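Local coordinates for adenosine deaminase (Burkholderia ambifaria, PDB 4GXW), which is a zinc-binding amidohydrolase of the adenosine and AMP deaminase family that probably deaminates adenosine or adenine, at residues 23-28 and 359-364; 327-332 and 352-357. All coordinates share one frame; numbering follows the deposited sequence.

Interaction 1 of 2, residues 23-28 and 359-364; sequences RAFFHA and MLADTL
Phe25 reaches across from helix 20-28 and sets the edge of its ring against the backbone of Leu360 and Ala361. CD1 lies 3.6 Å from Leu360 O, and CE1 lies 3.7 Å from Ala361 N; both backbone atoms sit near the ring plane, so the peptide linking the two residues meets the rim and not a face. One face of the same ring is taken by Leu364, whose CD2 stands 4.1 Å above the plane, displaced toward the rim on the CG side. The two side chains cross at about a right angle. The ring is thus met at its edge by a peptide and over one face by a methyl, with no hydrogen bond between the segments.

One turn further along the first helix, Ala28 receives the forked end of Leu360. Both methyls, Leu360 CD1 and CD2, pack 3.7 Å from Ala28 CB, and Leu360 CD1 also comes to 3.5 Å from Ala28 O.

The ring gets its reach from chi1 of Phe25 (173°), which sets CG anti to the backbone N on a bond already directed at the other helix. The helices run antiparallel at 170°, their local axes 9.7 Å apart, and the contact buries 258 Å² in all, a modest area consistent with a few side chains bridging the gap.

This is plain helix-helix packing on the outside of a TIM-barrel-type fold, away from the zinc site, joining the N-terminal helix to the C-terminal one. Ile325 of helix 325-338 touches Phe25, Ala361 and Leu364, closing the group from a third helix. Pro30 adjoins Leu360 in the link leading to strand 31-33, the first strand of the parallel sheet, and Phe26 packs on Leu328 and on Glu315 of helix 310-319.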
# COMPACT_ATOMS: atom_id res chain seq x y z
N ARG A 23 5.60 -20.92 -3.99
CA ARG A 23 6.39 -19.69 -3.95
C ARG A 23 6.75 -19.19 -5.35
O ARG A 23 6.74 -17.99 -5.59
CB ARG A 23 7.63 -19.86 -3.07
CG ARG A 23 7.29 -20.07 -1.60
CD ARG A 23 8.52 -20.27 -0.73
NE ARG A 23 8.10 -20.43 0.66
CZ ARG A 23 7.94 -21.60 1.26
NH1 ARG A 23 8.20 -22.73 0.61
NH2 ARG A 23 7.53 -21.64 2.52
N ALA A 24 7.03 -20.11 -6.26
CA ALA A 24 7.33 -19.75 -7.63
C ALA A 24 6.10 -19.12 -8.29
O ALA A 24 6.21 -18.15 -9.03
CB ALA A 24 7.80 -20.97 -8.43
N PHE A 25 4.92 -19.69 -8.00
CA PHE A 25 3.65 -19.15 -8.50
C PHE A 25 3.43 -17.72 -8.00
O PHE A 25 3.18 -16.83 -8.79
CB PHE A 25 2.48 -20.06 -8.11
CG PHE A 25 1.13 -19.49 -8.45
CD1 PHE A 25 0.63 -19.57 -9.74
CD2 PHE A 25 0.36 -18.87 -7.48
CE1 PHE A 25 -0.62 -19.05 -10.06
CE2 PHE A 25 -0.89 -18.35 -7.79
CZ PHE A 25 -1.38 -18.43 -9.08
N PHE A 26 3.53 -17.51 -6.70
CA PHE A 26 3.24 -16.19 -6.15
C PHE A 26 4.23 -15.15 -6.67
O PHE A 26 3.86 -14.00 -6.92
CB PHE A 26 3.24 -16.21 -4.61
CG PHE A 26 2.17 -17.10 -4.03
CD1 PHE A 26 0.84 -16.95 -4.42
CD2 PHE A 26 2.49 -18.10 -3.13
CE1 PHE A 26 -0.14 -17.77 -3.91
CE2 PHE A 26 1.50 -18.92 -2.60
CZ PHE A 26 0.18 -18.75 -3.00
N HIS A 27 5.48 -15.57 -6.83
CA HIS A 27 6.51 -14.69 -7.36
C HIS A 27 6.27 -14.29 -8.82
O HIS A 27 6.43 -13.11 -9.16
CB HIS A 27 7.90 -15.32 -7.21
CG HIS A 27 9.02 -14.41 -7.60
ND1 HIS A 27 9.64 -13.57 -6.69
CD2 HIS A 27 9.59 -14.15 -8.80
CE1 HIS A 27 10.56 -12.86 -7.31
NE2 HIS A 27 10.55 -13.19 -8.59
N ALA A 28 5.90 -15.26 -9.65
CA ALA A 28 5.72 -15.04 -11.08
C ALA A 28 4.47 -14.22 -11.42
O ALA A 28 4.40 -13.61 -12.49
CB ALA A 28 5.68 -16.38 -11.81
N MET A 359 -1.66 -19.59 -17.38
CA MET A 359 -0.50 -20.44 -17.59
C MET A 359 0.25 -20.72 -16.28
O MET A 359 0.67 -21.85 -16.05
CB MET A 359 0.45 -19.85 -18.63
CG MET A 359 0.00 -20.09 -20.06
SD MET A 359 1.25 -19.67 -21.28
CE MET A 359 2.50 -20.90 -20.94
N LEU A 360 0.41 -19.70 -15.44
CA LEU A 360 1.10 -19.90 -14.17
C LEU A 360 0.34 -20.88 -13.28
O LEU A 360 0.96 -21.69 -12.59
CB LEU A 360 1.29 -18.55 -13.46
CG LEU A 360 2.25 -17.59 -14.16
CD1 LEU A 360 2.31 -16.25 -13.42
CD2 LEU A 360 3.66 -18.20 -14.30
N ALA A 361 -0.99 -20.81 -13.30
CA ALA A 361 -1.81 -21.76 -12.55
C ALA A 361 -1.63 -23.20 -13.04
O ALA A 361 -1.51 -24.13 -12.23
CB ALA A 361 -3.28 -21.36 -12.60
N ASP A 362 -1.60 -23.40 -14.35
CA ASP A 362 -1.34 -24.74 -14.89
C ASP A 362 0.07 -25.23 -14.54
O ASP A 362 0.28 -26.42 -14.28
CB ASP A 362 -1.54 -24.77 -16.41
CG ASP A 362 -2.98 -25.00 -16.82
OD1 ASP A 362 -3.84 -25.21 -15.93
OD2 ASP A 362 -3.26 -25.01 -18.04
N THR A 363 1.03 -24.32 -14.52
CA THR A 363 2.41 -24.68 -14.19
C THR A 363 2.56 -25.03 -12.71
O THR A 363 3.35 -25.91 -12.36
CB THR A 363 3.40 -23.60 -14.66
OG1 THR A 363 3.34 -23.51 -16.09
CG2 THR A 363 4.82 -23.91 -14.23
N LEU A 364 1.77 -24.38 -11.87
CA LEU A 364 1.72 -24.75 -10.46
C LEU A 364 1.29 -26.21 -10.32
O LEU A 364 1.91 -26.96 -9.56
CB LEU A 364 0.79 -23.81 -9.68
CG LEU A 364 0.47 -24.18 -8.22
CD1 LEU A 364 1.73 -24.30 -7.39
CD2 LEU A 364 -0.48 -23.16 -7.61

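Interaction 2 of 2, residues 327-332 and 352-357; sequences DLKQFM and AWAPEF
This is a buried, apolar helix-helix contact in which Lys329 and Met332 of helix 325-338 pack around Phe357 of helix 343-371, away from the zinc site and among the C-terminal helices of the TIM-barrel-type fold. The short segments run nearly antiparallel, at 159° with axes 10.8 Å apart, and bury 328 Å².

The aliphatic part of Lys329 lies over one face of Phe357 in a CH-pi contact: CB is 3.7 Å from the ring centroid and 20° off the normal. Beyond CG the lysine chain is extended, and its CE comes to 4.1 Å from Ala354 CB. Phe357 CZ meanwhile touches Lys329 N at 3.4 Å, so the ring tip reaches the backbone of the facing helix.

Met332 supplies a Met-aromatic contact of oblique geometry, SD being 5.2 Å from the Phe357 centroid; the two side chains slide past each other in opposite directions. A bend at chi3 (73°) turns the terminal methyl toward the second helix, where CE lies 3.6 Å from Trp353 O. Met332 SD also meets Trp353 CB, and CG approaches the edge of the indole. Trp353 is stacked on Trp349 and makes a cation-pi contact with Arg111.

With no hydrogen bond between the segments, van der Waals, CH-pi and sulfur-aromatic contacts carry the pairing. The salt bridge from Lys329 NZ to Asp358, just past Phe357, gives the charge a partner while the methylenes serve as an apolar cover for the ring.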
# COMPACT_ATOMS: atom_id res chain seq x y z
N ASP A 327 -9.80 -17.05 -6.68
CA ASP A 327 -9.95 -15.79 -5.97
C ASP A 327 -8.79 -14.84 -6.26
O ASP A 327 -8.99 -13.64 -6.47
CB ASP A 327 -10.03 -16.01 -4.45
CG ASP A 327 -11.31 -16.67 -4.01
OD1 ASP A 327 -12.37 -16.44 -4.64
OD2 ASP A 327 -11.26 -17.43 -3.01
N LEU A 328 -7.57 -15.37 -6.25
CA LEU A 328 -6.39 -14.55 -6.55
C LEU A 328 -6.43 -13.97 -7.97
O LEU A 328 -6.03 -12.83 -8.17
CB LEU A 328 -5.09 -15.34 -6.31
CG LEU A 328 -4.45 -15.19 -4.91
CD1 LEU A 328 -5.45 -15.48 -3.79
CD2 LEU A 328 -3.21 -16.08 -4.79
N LYS A 329 -6.94 -14.72 -8.93
CA LYS A 329 -7.11 -14.17 -10.27
C LYS A 329 -8.03 -12.94 -10.24
O LYS A 329 -7.75 -11.92 -10.88
CB LYS A 329 -7.65 -15.22 -11.25
CG LYS A 329 -7.62 -14.76 -12.70
CD LYS A 329 -8.15 -15.82 -13.65
CE LYS A 329 -8.13 -15.32 -15.09
NZ LYS A 329 -8.60 -16.38 -16.03
N GLN A 330 -9.13 -13.05 -9.50
CA GLN A 330 -10.04 -11.92 -9.34
C GLN A 330 -9.35 -10.74 -8.65
O GLN A 330 -9.55 -9.59 -9.05
CB GLN A 330 -11.31 -12.33 -8.60
CG GLN A 330 -12.19 -13.26 -9.41
CD GLN A 330 -12.44 -12.75 -10.82
OE1 GLN A 330 -12.88 -11.62 -11.01
NE2 GLN A 330 -12.14 -13.59 -11.82
N PHE A 331 -8.54 -11.00 -7.63
CA PHE A 331 -7.82 -9.92 -6.97
C PHE A 331 -6.88 -9.20 -7.95
O PHE A 331 -6.73 -7.98 -7.88
CB PHE A 331 -6.99 -10.42 -5.78
CG PHE A 331 -7.78 -11.05 -4.68
CD1 PHE A 331 -9.15 -10.82 -4.51
CD2 PHE A 331 -7.15 -11.90 -3.79
CE1 PHE A 331 -9.85 -11.42 -3.48
CE2 PHE A 331 -7.84 -12.51 -2.76
CZ PHE A 331 -9.20 -12.27 -2.61
N MET A 332 -6.23 -9.96 -8.83
CA MET A 332 -5.39 -9.38 -9.88
C MET A 332 -6.21 -8.45 -10.78
O MET A 332 -5.80 -7.32 -11.06
CB MET A 332 -4.74 -10.49 -10.72
CG MET A 332 -3.87 -9.92 -11.84
SD MET A 332 -3.22 -11.19 -12.95
CE MET A 332 -4.70 -11.64 -13.84
N ALA A 352 -3.79 -9.32 -21.50
CA ALA A 352 -2.48 -9.97 -21.43
C ALA A 352 -2.25 -10.74 -20.13
O ALA A 352 -1.77 -11.86 -20.16
CB ALA A 352 -1.37 -8.96 -21.64
N TRP A 353 -2.60 -10.14 -19.00
CA TRP A 353 -2.28 -10.76 -17.72
C TRP A 353 -3.17 -11.95 -17.36
O TRP A 353 -2.73 -12.85 -16.65
CB TRP A 353 -2.32 -9.76 -16.57
CG TRP A 353 -1.39 -8.58 -16.68
CD1 TRP A 353 -0.68 -8.16 -17.77
CD2 TRP A 353 -1.09 -7.66 -15.63
NE1 TRP A 353 0.04 -7.03 -17.46
CE2 TRP A 353 -0.20 -6.70 -16.15
CE3 TRP A 353 -1.49 -7.56 -14.29
CZ2 TRP A 353 0.30 -5.65 -15.38
CZ3 TRP A 353 -1.00 -6.51 -13.53
CH2 TRP A 353 -0.11 -5.57 -14.08
N ALA A 354 -4.42 -11.94 -17.83
CA ALA A 354 -5.31 -13.07 -17.54
C ALA A 354 -4.77 -14.37 -18.13
O ALA A 354 -4.66 -15.36 -17.40
CB ALA A 354 -6.76 -12.79 -17.96
N PRO A 355 -4.39 -14.39 -19.43
CA PRO A 355 -3.78 -15.62 -19.95
C PRO A 355 -2.45 -15.96 -19.29
O PRO A 355 -2.11 -17.14 -19.15
CB PRO A 355 -3.53 -15.31 -21.43
CG PRO A 355 -4.39 -14.18 -21.76
CD PRO A 355 -4.66 -13.41 -20.51
N GLU A 356 -1.67 -14.94 -18.90
CA GLU A 356 -0.43 -15.22 -18.18
C GLU A 356 -0.72 -15.92 -16.87
O GLU A 356 -0.06 -16.91 -16.53
CB GLU A 356 0.34 -13.94 -17.86
CG GLU A 356 1.11 -13.31 -19.00
CD GLU A 356 2.03 -12.21 -18.51
OE1 GLU A 356 3.10 -12.52 -17.94
OE2 GLU A 356 1.68 -11.01 -18.67
N PHE A 357 -1.69 -15.40 -16.13
CA PHE A 357 -2.10 -16.02 -14.88
C PHE A 357 -2.52 -17.47 -15.10
O PHE A 357 -2.12 -18.37 -14.35
CB PHE A 357 -3.26 -15.23 -14.25
CG PHE A 357 -3.69 -15.74 -12.89
CD1 PHE A 357 -4.47 -16.88 -12.77
CD2 PHE A 357 -3.34 -15.05 -11.75
CE1 PHE A 357 -4.86 -17.35 -11.52
CE2 PHE A 357 -3.72 -15.50 -10.49
CZ PHE A 357 -4.49 -16.65 -10.38

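In the fold
Both interactions use helix 343-371 in antiparallel pairings, with helix 20-28 in interaction 1 and helix 325-338 in interaction 2. Their centres are 11 Å apart and they meet directly: Phe25 CZ lies 3.8 Å from Phe357 CZ, and Phe26 CE1 lies 3.6 Å from Leu328 CD2. Interaction 2 is the more buried, four of its six touching residues being enclosed against two of five in interaction 1. Both lack hydrogen bonds between their segments, but their aromatic chemistry differs: 23-28/359-364 sets a ring rim against backbone, whereas 327-332/352-357 places methylenes over a ring face with sulfur nearby. Interaction 1 brings sequence-distant helices together; interaction 2 joins neighbouring ones.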